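Local coordinates for protein serpin-ZX (Arabidopsis thaliana, PDB 3LE2) that inhibits serine and cysteine proteases, including metacaspase-9 and RD21A, by offering a reactive centre loop as bait, and so limits programmed cell death, at residues A49-T55 / E307-M312; I152-P157 / I327-A331; V27-S31 / H194-G198; N41-I47 / I59-L63. All blocks are in the same frame, centred on the assembly; numbering follows the deposited sequence.

Contact 1 (A49-T55 / E307-M312); sequences AGSAGAT and EGLTEM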
loop_
_atom_site.group_PDB
_atom_site.type_symbol
_atom_site.label_atom_id
_atom_site.label_comp_id
_atom_site.label_asym_id
_atom_site.label_seq_id
_atom_site.Cartn_x
_atom_site.Cartn_y
_atom_site.Cartn_z
ATOM N N ALA A 49 -7.188 1.462 19.657
ATOM C CA ALA A 49 -8.521 1.392 20.241
ATOM C C ALA A 49 -8.583 0.439 21.435
ATOM O O ALA A 49 -9.452 0.569 22.295
ATOM C CB ALA A 49 -9.534 0.988 19.183
ATOM N N GLY A 50 -7.664 -0.519 21.481
ATOM C CA GLY A 50 -7.618 -1.476 22.572
ATOM C C GLY A 50 -6.548 -1.133 23.591
ATOM O O GLY A 50 -6.180 -1.952 24.418
ATOM N N SER A 51 -6.042 0.092 23.530
ATOM C CA SER A 51 -4.949 0.499 24.403
ATOM C C SER A 51 -5.266 1.787 25.155
ATOM O O SER A 51 -6.340 2.383 24.995
ATOM C CB SER A 51 -3.673 0.701 23.589
ATOM O OG SER A 51 -3.770 1.876 22.810
ATOM N N ALA A 52 -4.318 2.213 25.977
ATOM C CA ALA A 52 -4.419 3.514 26.623
ATOM C C ALA A 52 -3.082 3.983 27.175
ATOM O O ALA A 52 -2.064 3.286 27.087
ATOM C CB ALA A 52 -5.468 3.488 27.720
ATOM N N GLY A 53 -3.090 5.177 27.747
ATOM C CA GLY A 53 -1.885 5.715 28.340
ATOM C C GLY A 53 -0.867 6.027 27.270
ATOM O O GLY A 53 -1.224 6.376 26.149
ATOM N N ALA A 54 0.406 5.888 27.621
ATOM C CA ALA A 54 1.496 6.258 26.734
ATOM C C ALA A 54 1.465 5.449 25.439
ATOM O O ALA A 54 2.057 5.852 24.435
ATOM C CB ALA A 54 2.830 6.093 27.443
ATOM N N THR A 55 0.770 4.318 25.459
ATOM C CA THR A 55 0.652 3.498 24.264
ATOM C C THR A 55 -0.361 4.096 23.297
ATOM O O THR A 55 -0.043 4.334 22.123
ATOM C CB THR A 55 0.306 2.023 24.597
ATOM O OG1 THR A 55 1.387 1.449 25.334
ATOM C CG2 THR A 55 0.103 1.204 23.323
ATOM N N GLU A 307 3.849 -1.136 28.778
ATOM C CA GLU A 307 2.501 -0.608 28.970
ATOM C C GLU A 307 1.485 -1.733 28.821
ATOM O O GLU A 307 0.824 -2.140 29.782
ATOM C CB GLU A 307 2.193 0.482 27.935
ATOM C CG GLU A 307 2.730 1.864 28.259
ATOM C CD GLU A 307 1.988 2.504 29.404
ATOM O OE1 GLU A 307 1.079 3.315 29.133
ATOM O OE2 GLU A 307 2.309 2.192 30.571
ATOM N N GLY A 308 1.371 -2.232 27.597
ATOM C CA GLY A 308 0.425 -3.283 27.300
ATOM C C GLY A 308 -0.864 -2.754 26.704
ATOM O O GLY A 308 -1.049 -1.545 26.502
ATOM N N LEU A 309 -1.762 -3.689 26.429
ATOM C CA LEU A 309 -3.036 -3.392 25.807
ATOM C C LEU A 309 -4.133 -3.763 26.791
ATOM O O LEU A 309 -4.692 -4.869 26.759
ATOM C CB LEU A 309 -3.157 -4.177 24.506
ATOM C CG LEU A 309 -1.966 -3.934 23.577
ATOM C CD1 LEU A 309 -1.813 -5.056 22.571
ATOM C CD2 LEU A 309 -2.121 -2.586 22.887
ATOM N N THR A 310 -4.422 -2.815 27.675
ATOM C CA THR A 310 -5.305 -3.043 28.806
ATOM C C THR A 310 -6.773 -2.860 28.439
ATOM O O THR A 310 -7.660 -3.220 29.211
ATOM C CB THR A 310 -4.929 -2.119 29.978
ATOM O OG1 THR A 310 -4.843 -0.763 29.516
ATOM C CG2 THR A 310 -3.580 -2.529 30.556
ATOM N N GLU A 311 -7.024 -2.316 27.254
ATOM C CA GLU A 311 -8.394 -2.126 26.785
ATOM C C GLU A 311 -8.821 -3.170 25.752
ATOM O O GLU A 311 -9.849 -3.027 25.097
ATOM C CB GLU A 311 -8.567 -0.720 26.201
ATOM C CG GLU A 311 -8.312 0.402 27.206
ATOM C CD GLU A 311 -9.033 0.173 28.525
ATOM O OE1 GLU A 311 -10.283 0.055 28.521
ATOM O OE2 GLU A 311 -8.343 0.106 29.564
ATOM N N MET A 312 -8.042 -4.227 25.602
ATOM C CA MET A 312 -8.321 -5.169 24.532
ATOM C C MET A 312 -8.918 -6.488 25.050
ATOM O O MET A 312 -9.848 -7.047 24.455
ATOM C CB MET A 312 -7.046 -5.404 23.736
ATOM C CG MET A 312 -7.262 -5.953 22.351
ATOM S SD MET A 312 -5.675 -6.157 21.522
ATOM C CE MET A 312 -5.293 -4.463 21.042
#
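This is a loop-to-loop contact, partly buried, near one end of the molecule: 49-55 turns the chain from helix 37-49 into helix 54-63, whereas the 307-312 loop belongs to the long connection between helices 291-296 and 316-319. Two weak hydrogen bonds, one between backbones and one from a backbone NH to a carboxylate, link them. In the first, Gly50 O projects into the bend of the partner loop and accepts from Glu311 N at 3.0 Å. Gly50 also lies against the end of Met312; a CB there would run into Met312 CE, so glycine leaves room for the end of that side chain, and the Gly50 and Met312 CA atoms are 4.2 Å apart. In the serpin fold helix 37-49 backs beta-sheet A and helix 54-63 packs outside it; from 307-312, Leu309 and Met312 reach Leu167 on strand 167-176 of that sheet. Between the two bonds, Ser51 CB rests on Leu309 CD2 at 3.7 Å, while Ser51 OG bonds back to Ala48 O at the end of the preceding helix. The second bond lies where helix 54-63 begins. Gly53, with positive phi, occupies the N-cap position, and Ala54 N, in the first turn, donates to Glu307 OE1 at 3.1 Å.

Contact 2 (I152-P157 / I327-A331); sequences ITEVLP and IFHKA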
loop_
_atom_site.group_PDB
_atom_site.type_symbol
_atom_site.label_atom_id
_atom_site.label_comp_id
_atom_site.label_asym_id
_atom_site.label_seq_id
_atom_site.Cartn_x
_atom_site.Cartn_y
_atom_site.Cartn_z
ATOM N N ILE A 152 -5.746 -13.798 -2.514
ATOM C CA ILE A 152 -4.569 -13.857 -1.655
ATOM C C ILE A 152 -4.583 -15.142 -0.831
ATOM O O ILE A 152 -5.614 -15.542 -0.289
ATOM C CB ILE A 152 -4.456 -12.615 -0.764
ATOM C CG1 ILE A 152 -4.179 -11.389 -1.639
ATOM C CG2 ILE A 152 -3.358 -12.816 0.276
ATOM C CD1 ILE A 152 -4.304 -10.098 -0.920
ATOM N N THR A 153 -3.427 -15.782 -0.737
ATOM C CA THR A 153 -3.402 -17.198 -0.439
ATOM C C THR A 153 -2.616 -17.563 0.824
ATOM O O THR A 153 -2.939 -18.544 1.502
ATOM C CB THR A 153 -2.873 -17.969 -1.672
ATOM O OG1 THR A 153 -3.627 -19.172 -1.848
ATOM C CG2 THR A 153 -1.377 -18.276 -1.547
ATOM N N GLU A 154 -1.607 -16.765 1.153
ATOM C CA GLU A 154 -0.692 -17.116 2.234
ATOM C C GLU A 154 -0.136 -15.915 3.011
ATOM O O GLU A 154 1.058 -15.616 2.930
ATOM C CB GLU A 154 0.465 -17.938 1.671
ATOM C CG GLU A 154 1.536 -18.287 2.688
ATOM C CD GLU A 154 2.358 -19.488 2.267
ATOM O OE1 GLU A 154 1.778 -20.424 1.672
ATOM O OE2 GLU A 154 3.580 -19.502 2.535
ATOM N N VAL A 155 -0.991 -15.250 3.781
ATOM C CA VAL A 155 -0.547 -14.121 4.600
ATOM C C VAL A 155 0.519 -14.485 5.642
ATOM O O VAL A 155 1.494 -13.763 5.785
ATOM C CB VAL A 155 -1.728 -13.395 5.276
ATOM C CG1 VAL A 155 -1.274 -12.023 5.793
ATOM C CG2 VAL A 155 -2.858 -13.224 4.280
ATOM N N LEU A 156 0.351 -15.595 6.362
ATOM C CA LEU A 156 1.371 -16.023 7.330
ATOM C C LEU A 156 2.327 -17.049 6.713
ATOM O O LEU A 156 1.876 -18.055 6.183
ATOM C CB LEU A 156 0.738 -16.596 8.599
ATOM C CG LEU A 156 0.264 -15.653 9.713
ATOM C CD1 LEU A 156 -0.770 -14.665 9.212
ATOM C CD2 LEU A 156 -0.300 -16.462 10.844
ATOM N N PRO A 157 3.649 -16.780 6.755
ATOM C CA PRO A 157 4.629 -17.741 6.242
ATOM C C PRO A 157 4.763 -18.927 7.184
ATOM O O PRO A 157 4.472 -18.801 8.375
ATOM C CB PRO A 157 5.948 -16.949 6.260
ATOM C CG PRO A 157 5.566 -15.529 6.354
ATOM C CD PRO A 157 4.288 -15.505 7.135
ATOM N N ILE A 327 2.335 -8.344 13.253
ATOM C CA ILE A 327 1.380 -7.754 12.334
ATOM C C ILE A 327 1.737 -8.243 10.942
ATOM O O ILE A 327 2.637 -7.708 10.287
ATOM C CB ILE A 327 1.375 -6.217 12.391
ATOM C CG1 ILE A 327 1.019 -5.740 13.806
ATOM C CG2 ILE A 327 0.401 -5.646 11.358
ATOM C CD1 ILE A 327 1.266 -4.239 14.023
ATOM N N PHE A 328 1.018 -9.277 10.511
ATOM C CA PHE A 328 1.252 -9.921 9.218
ATOM C C PHE A 328 0.509 -9.210 8.092
ATOM O O PHE A 328 -0.718 -9.063 8.141
ATOM C CB PHE A 328 0.839 -11.395 9.285
ATOM C CG PHE A 328 1.675 -12.218 10.236
ATOM C CD1 PHE A 328 1.141 -12.682 11.436
ATOM C CD2 PHE A 328 3.003 -12.525 9.929
ATOM C CE1 PHE A 328 1.913 -13.468 12.318
ATOM C CE2 PHE A 328 3.782 -13.292 10.802
ATOM C CZ PHE A 328 3.236 -13.764 11.999
ATOM N N HIS A 329 1.252 -8.763 7.083
ATOM C CA HIS A 329 0.654 -8.038 5.962
ATOM C C HIS A 329 1.057 -8.622 4.617
ATOM O O HIS A 329 2.214 -8.983 4.391
ATOM C CB HIS A 329 1.022 -6.543 6.009
ATOM C CG HIS A 329 0.485 -5.749 4.854
ATOM N ND1 HIS A 329 -0.860 -5.485 4.692
ATOM C CD2 HIS A 329 1.113 -5.149 3.812
ATOM C CE1 HIS A 329 -1.038 -4.772 3.593
ATOM N NE2 HIS A 329 0.142 -4.550 3.043
ATOM N N LYS A 330 0.091 -8.694 3.716
ATOM C CA LYS A 330 0.355 -9.162 2.375
ATOM C C LYS A 330 -0.347 -8.279 1.348
ATOM O O LYS A 330 -1.500 -7.863 1.537
ATOM C CB LYS A 330 -0.099 -10.616 2.216
ATOM C CG LYS A 330 0.172 -11.222 0.825
ATOM C CD LYS A 330 1.526 -11.916 0.748
ATOM C CE LYS A 330 1.418 -13.227 -0.018
ATOM N NZ LYS A 330 2.565 -14.138 0.233
ATOM N N ALA A 331 0.367 -8.027 0.255
ATOM C CA ALA A 331 -0.107 -7.217 -0.836
ATOM C C ALA A 331 0.429 -7.801 -2.135
ATOM O O ALA A 331 1.434 -8.511 -2.138
ATOM C CB ALA A 331 0.401 -5.799 -0.658
HETATM O O HOH W 1 3.315 -11.737 5.251
#
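Phe328 presents one face of its ring to Leu156, whose CG sits 3.7 Å from the ring centroid in a CH-pi contact, 19° off the ring normal. The arrangement is that of the serpin fold, in which the connection after helix 129-147 is laid over beta-sheet A before the chain enters strand 167-176; strand 326-335 is the neighbour of that strand, and target inhibition in serpins requires the reactive centre loop to insert into this sheet, on the far side of strand 326-335. Phe328 and Lys330, two residues apart on the strand, face the covering loop, whereas His329 points to the other side, where its NE2 bonds to Ser36 N and its ND1 more weakly to Asn171. Val155 fills the space between Phe328 and Lys330: its CG1 is 4.1 Å from Phe328 CB and 4.0 Å from Lys330 CB. The aliphatic part of Lys330 lies on Ile152, with Lys330 CG 3.9 Å from Ile152 CG2, and its end reaches the loop backbone in a weak hydrogen bond, Lys330 NZ to Glu154 O at 3.4 Å. A water also links the two backbones, donating to Val155 O at 2.8 Å and to His329 O at 3.1 Å.

Contact 3 (V27-S31 / H194-G198); sequences VSQNS and HLLDG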
loop_
_atom_site.group_PDB
_atom_site.type_symbol
_atom_site.label_atom_id
_atom_site.label_comp_id
_atom_site.label_asym_id
_atom_site.label_seq_id
_atom_site.Cartn_x
_atom_site.Cartn_y
_atom_site.Cartn_z
ATOM N N VAL A 27 15.040 -5.645 3.062
ATOM C CA VAL A 27 15.078 -6.646 1.998
ATOM C C VAL A 27 16.377 -6.537 1.215
ATOM O O VAL A 27 17.119 -5.567 1.370
ATOM C CB VAL A 27 13.847 -6.581 1.066
ATOM C CG1 VAL A 27 12.564 -6.808 1.866
ATOM C CG2 VAL A 27 13.805 -5.262 0.301
ATOM N N SER A 28 16.668 -7.547 0.404
ATOM C CA SER A 28 17.893 -7.539 -0.384
ATOM C C SER A 28 17.861 -6.473 -1.482
ATOM O O SER A 28 16.797 -5.988 -1.878
ATOM C CB SER A 28 18.128 -8.910 -1.022
ATOM O OG SER A 28 17.246 -9.075 -2.105
ATOM N N GLN A 29 19.042 -6.146 -1.992
ATOM C CA GLN A 29 19.207 -5.103 -2.994
ATOM C C GLN A 29 18.196 -5.185 -4.133
ATOM O O GLN A 29 17.617 -4.175 -4.546
ATOM C CB GLN A 29 20.616 -5.163 -3.581
ATOM C CG GLN A 29 20.883 -4.062 -4.568
ATOM C CD GLN A 29 22.320 -4.034 -5.015
ATOM O OE1 GLN A 29 22.863 -5.049 -5.451
ATOM N NE2 GLN A 29 22.951 -2.870 -4.911
ATOM N N ASN A 30 18.002 -6.390 -4.645
ATOM C CA ASN A 30 17.184 -6.597 -5.829
ATOM C C ASN A 30 15.793 -7.142 -5.520
ATOM O O ASN A 30 15.158 -7.733 -6.384
ATOM C CB ASN A 30 17.912 -7.517 -6.817
ATOM C CG ASN A 30 19.245 -6.931 -7.299
ATOM O OD1 ASN A 30 20.198 -7.665 -7.576
ATOM N ND2 ASN A 30 19.315 -5.604 -7.389
ATOM N N SER A 31 15.319 -6.926 -4.294
ATOM C CA SER A 31 13.988 -7.391 -3.886
ATOM C C SER A 31 12.914 -6.340 -4.124
ATOM O O SER A 31 12.948 -5.277 -3.524
ATOM C CB SER A 31 13.963 -7.772 -2.395
ATOM O OG SER A 31 14.804 -8.878 -2.113
ATOM N N HIS A 194 18.250 -2.056 -16.101
ATOM C CA HIS A 194 19.533 -1.944 -15.419
ATOM C C HIS A 194 19.354 -2.155 -13.924
ATOM O O HIS A 194 18.768 -1.311 -13.230
ATOM C CB HIS A 194 20.197 -0.580 -15.700
ATOM C CG HIS A 194 20.495 -0.344 -17.149
ATOM N ND1 HIS A 194 19.526 0.019 -18.059
ATOM C CD2 HIS A 194 21.649 -0.443 -17.850
ATOM C CE1 HIS A 194 20.068 0.134 -19.258
ATOM N NE2 HIS A 194 21.355 -0.138 -19.158
ATOM N N LEU A 195 19.857 -3.288 -13.440
ATOM C CA LEU A 195 19.777 -3.654 -12.029
ATOM C C LEU A 195 20.714 -2.798 -11.172
ATOM O O LEU A 195 21.725 -2.297 -11.655
ATOM C CB LEU A 195 20.127 -5.127 -11.860
ATOM C CG LEU A 195 19.051 -6.194 -11.648
ATOM C CD1 LEU A 195 17.797 -5.969 -12.457
ATOM C CD2 LEU A 195 19.645 -7.568 -11.969
ATOM N N LEU A 196 20.375 -2.634 -9.899
ATOM C CA LEU A 196 21.217 -1.871 -8.979
ATOM C C LEU A 196 22.599 -2.518 -8.759
ATOM O O LEU A 196 23.579 -1.831 -8.458
ATOM C CB LEU A 196 20.500 -1.682 -7.633
ATOM C CG LEU A 196 19.262 -0.774 -7.617
ATOM C CD1 LEU A 196 18.491 -0.897 -6.294
ATOM C CD2 LEU A 196 19.656 0.680 -7.894
ATOM N N ASP A 197 22.678 -3.837 -8.896
ATOM C CA ASP A 197 23.957 -4.527 -8.709
ATOM C C ASP A 197 24.920 -4.329 -9.888
ATOM O O ASP A 197 25.980 -4.950 -9.936
ATOM C CB ASP A 197 23.757 -6.024 -8.403
ATOM C CG ASP A 197 23.146 -6.790 -9.558
ATOM O OD1 ASP A 197 23.052 -6.229 -10.673
ATOM O OD2 ASP A 197 22.759 -7.966 -9.347
ATOM N N GLY A 198 24.550 -3.471 -10.834
ATOM C CA GLY A 198 25.421 -3.172 -11.959
ATOM C C GLY A 198 25.139 -3.965 -13.228
ATOM O O GLY A 198 25.530 -3.551 -14.319
#
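From the end of strand 189-194 the chain passes through His194, whose ND1 is bonded to Asp367 O, and enters a type I beta turn from Leu195 to Gly198, closed by Gly198 N to Leu195 O at 3.2 Å. Leu195 only brushes the partner, passing the end of the Asn30 side chain. Leu196 directs its side chain toward 27-31, where it too passes the end of Asn30, and its CB is 3.9 Å from Gln29 NE2; it rests also on Pro369 and Val389. Asp197 follows, with its CB 3.2 Å from Gln29 OE1 and its carboxylate beside the Asn30 amide, while its OD1 takes a hydrogen bond from Asn199 N. Gly198, at positive phi, leads the chain into strand 200-207. Across the contact, 27-31 forms a type I turn of its own, from Ser28 to Ser31, with Ser31 N bonded to Ser28 O at 3.0 Å, and Gln29 and Asn30 at its corners make the approach. Two turn tips thus meet at the surface over just 218 Å². The second is the tip of a serpin beta-hairpin, formed by strands 189-194 and 200-207, set here against the link between helix 5-25 and strand 33-35.

Contact 4 (N41-I47 / I59-L63); sequences NVVLSII and ILSFL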
loop_
_atom_site.group_PDB
_atom_site.type_symbol
_atom_site.label_atom_id
_atom_site.label_comp_id
_atom_site.label_asym_id
_atom_site.label_seq_id
_atom_site.Cartn_x
_atom_site.Cartn_y
_atom_site.Cartn_z
ATOM N N ASN A 41 -2.155 1.141 8.645
ATOM C CA ASN A 41 -2.697 2.169 9.536
ATOM C C ASN A 41 -4.059 1.781 10.092
ATOM O O ASN A 41 -4.420 2.195 11.197
ATOM C CB ASN A 41 -2.740 3.540 8.842
ATOM C CG ASN A 41 -1.347 4.134 8.657
ATOM O OD1 ASN A 41 -0.366 3.609 9.189
ATOM N ND2 ASN A 41 -1.255 5.226 7.916
ATOM N N VAL A 42 -4.795 0.971 9.327
ATOM C CA VAL A 42 -6.034 0.349 9.814
ATOM C C VAL A 42 -5.771 -0.593 11.002
ATOM O O VAL A 42 -6.516 -0.594 11.978
ATOM C CB VAL A 42 -6.745 -0.440 8.711
ATOM C CG1 VAL A 42 -7.727 -1.438 9.323
ATOM C CG2 VAL A 42 -7.452 0.498 7.738
ATOM N N VAL A 43 -4.708 -1.386 10.918
ATOM C CA VAL A 43 -4.318 -2.232 12.045
ATOM C C VAL A 43 -3.912 -1.409 13.277
ATOM O O VAL A 43 -4.358 -1.687 14.398
ATOM C CB VAL A 43 -3.168 -3.193 11.677
ATOM C CG1 VAL A 43 -2.783 -4.022 12.885
ATOM C CG2 VAL A 43 -3.582 -4.098 10.537
ATOM N N LEU A 44 -3.061 -0.406 13.062
ATOM C CA LEU A 44 -2.600 0.457 14.149
ATOM C C LEU A 44 -3.765 1.196 14.820
ATOM O O LEU A 44 -3.760 1.382 16.037
ATOM C CB LEU A 44 -1.518 1.428 13.669
ATOM C CG LEU A 44 -0.218 0.758 13.212
ATOM C CD1 LEU A 44 0.726 1.763 12.566
ATOM C CD2 LEU A 44 0.482 0.044 14.375
ATOM N N SER A 45 -4.769 1.584 14.032
ATOM C CA SER A 45 -6.002 2.167 14.582
ATOM C C SER A 45 -6.760 1.167 15.476
ATOM O O SER A 45 -7.258 1.527 16.541
ATOM C CB SER A 45 -6.920 2.656 13.462
ATOM O OG SER A 45 -6.284 3.639 12.662
ATOM N N ILE A 46 -6.849 -0.082 15.031
ATOM C CA ILE A 46 -7.424 -1.148 15.841
ATOM C C ILE A 46 -6.665 -1.341 17.162
ATOM O O ILE A 46 -7.261 -1.511 18.217
ATOM C CB ILE A 46 -7.473 -2.463 15.048
ATOM C CG1 ILE A 46 -8.476 -2.326 13.899
ATOM C CG2 ILE A 46 -7.867 -3.612 15.952
ATOM C CD1 ILE A 46 -8.471 -3.480 12.934
ATOM N N ILE A 47 -5.342 -1.284 17.101
ATOM C CA ILE A 47 -4.525 -1.447 18.295
ATOM C C ILE A 47 -4.664 -0.264 19.248
ATOM O O ILE A 47 -4.718 -0.430 20.467
ATOM C CB ILE A 47 -3.047 -1.606 17.926
ATOM C CG1 ILE A 47 -2.848 -2.880 17.107
ATOM C CG2 ILE A 47 -2.182 -1.603 19.180
ATOM C CD1 ILE A 47 -1.482 -2.984 16.468
ATOM N N ILE A 59 0.683 5.852 19.516
ATOM C CA ILE A 59 0.092 5.441 18.253
ATOM C C ILE A 59 -0.684 6.617 17.667
ATOM O O ILE A 59 -0.590 6.905 16.474
ATOM C CB ILE A 59 -0.817 4.202 18.439
ATOM C CG1 ILE A 59 -0.020 3.048 19.049
ATOM C CG2 ILE A 59 -1.444 3.762 17.120
ATOM C CD1 ILE A 59 -0.895 1.900 19.512
ATOM N N LEU A 60 -1.437 7.305 18.522
ATOM C CA LEU A 60 -2.195 8.478 18.093
ATOM C C LEU A 60 -1.304 9.477 17.359
ATOM O O LEU A 60 -1.695 10.028 16.330
ATOM C CB LEU A 60 -2.870 9.164 19.284
ATOM C CG LEU A 60 -4.145 8.514 19.807
ATOM C CD1 LEU A 60 -4.696 9.299 20.985
ATOM C CD2 LEU A 60 -5.163 8.431 18.690
ATOM N N SER A 61 -0.110 9.711 17.894
ATOM C CA SER A 61 0.811 10.673 17.301
ATOM C C SER A 61 1.432 10.119 16.025
ATOM O O SER A 61 1.751 10.871 15.105
ATOM C CB SER A 61 1.898 11.080 18.300
ATOM O OG SER A 61 1.323 11.723 19.429
ATOM N N PHE A 62 1.593 8.800 15.963
ATOM C CA PHE A 62 2.152 8.176 14.774
ATOM C C PHE A 62 1.181 8.305 13.606
ATOM O O PHE A 62 1.586 8.433 12.449
ATOM C CB PHE A 62 2.467 6.704 15.037
ATOM C CG PHE A 62 3.083 5.997 13.860
ATOM C CD1 PHE A 62 4.462 5.975 13.689
ATOM C CD2 PHE A 62 2.285 5.349 12.925
ATOM C CE1 PHE A 62 5.038 5.316 12.601
ATOM C CE2 PHE A 62 2.850 4.686 11.836
ATOM C CZ PHE A 62 4.230 4.673 11.674
ATOM N N LEU A 63 -0.106 8.284 13.927
ATOM C CA LEU A 63 -1.144 8.203 12.915
ATOM C C LEU A 63 -1.740 9.557 12.571
ATOM O O LEU A 63 -2.561 9.655 11.656
ATOM C CB LEU A 63 -2.241 7.241 13.385
ATOM C CG LEU A 63 -1.857 5.761 13.380
ATOM C CD1 LEU A 63 -2.972 4.914 14.001
ATOM C CD2 LEU A 63 -1.518 5.311 11.951
#
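Apolar packing dominates this meeting of two nearly antiparallel helices, whose short axes approach to 10.1 Å at 153° between their directions. Leu44 is the central residue of 41-47: its CB is 3.8 Å from Leu63 CD1 and 4.2 Å from Ile59 CG2, and its CD1 is 3.7 Å from Phe62 CE2, so it meets three residues spread over one turn of the other helix. Farther along, Ile47 CG2 packs on Ile59 CD1 at 3.7 Å. Apolar groups also touch polar atoms. Ile59 CG2 lies 3.5 Å from Leu44 O, Leu63 CD2 comes within 3.4 Å of Asn41 OD1, and the same oxygen sits at the edge of the Phe62 ring, 4.3 Å from Phe62 CE2. No hydrogen bond joins the helices; the polar bonding runs along each of them. Asn41 O, for example, accepts both Ser45 N at 2.9 Å and Ser45 OG at 2.8 Å. That places the small Ser45 side chain flat along its own helix, and Leu63 CD1 settles 3.8 Å from Ser45 OG. In the serpin fold, helix 37-49 lies between this partner and beta-sheet A: Val43, Ile46 and Ile47 rest on Phe169 of strand 167-176. Helix 68-83 closes another flank through Leu71, which touches Ser45 and Leu63, and helix 5-25 packs on Phe62 through Val15.

In the fold
Helix 37-49 ties three of the contacts together. Contacts 1 and 4, with centres about 12 Å apart, share helix 54-63 and meet where Leu309 CD2 packs on Ile47 CG2 at 3.8 Å. Contact 2 covers the opposite face of beta-sheet A, yet its Ile327 reaches this helix, with Ile327 CD1 3.9 Å from Ile47 CD1 and Ile327 CG2 3.9 Å from Val43 CG1. Contact 3 stands apart, its centre about 24 Å from that of contact 2 and 40 Å from that of contact 1. None lies at the reactive bond, Arg353-Gly354, but strand 326-335 of contact 2 runs toward the reactive centre loop, which starts at 339.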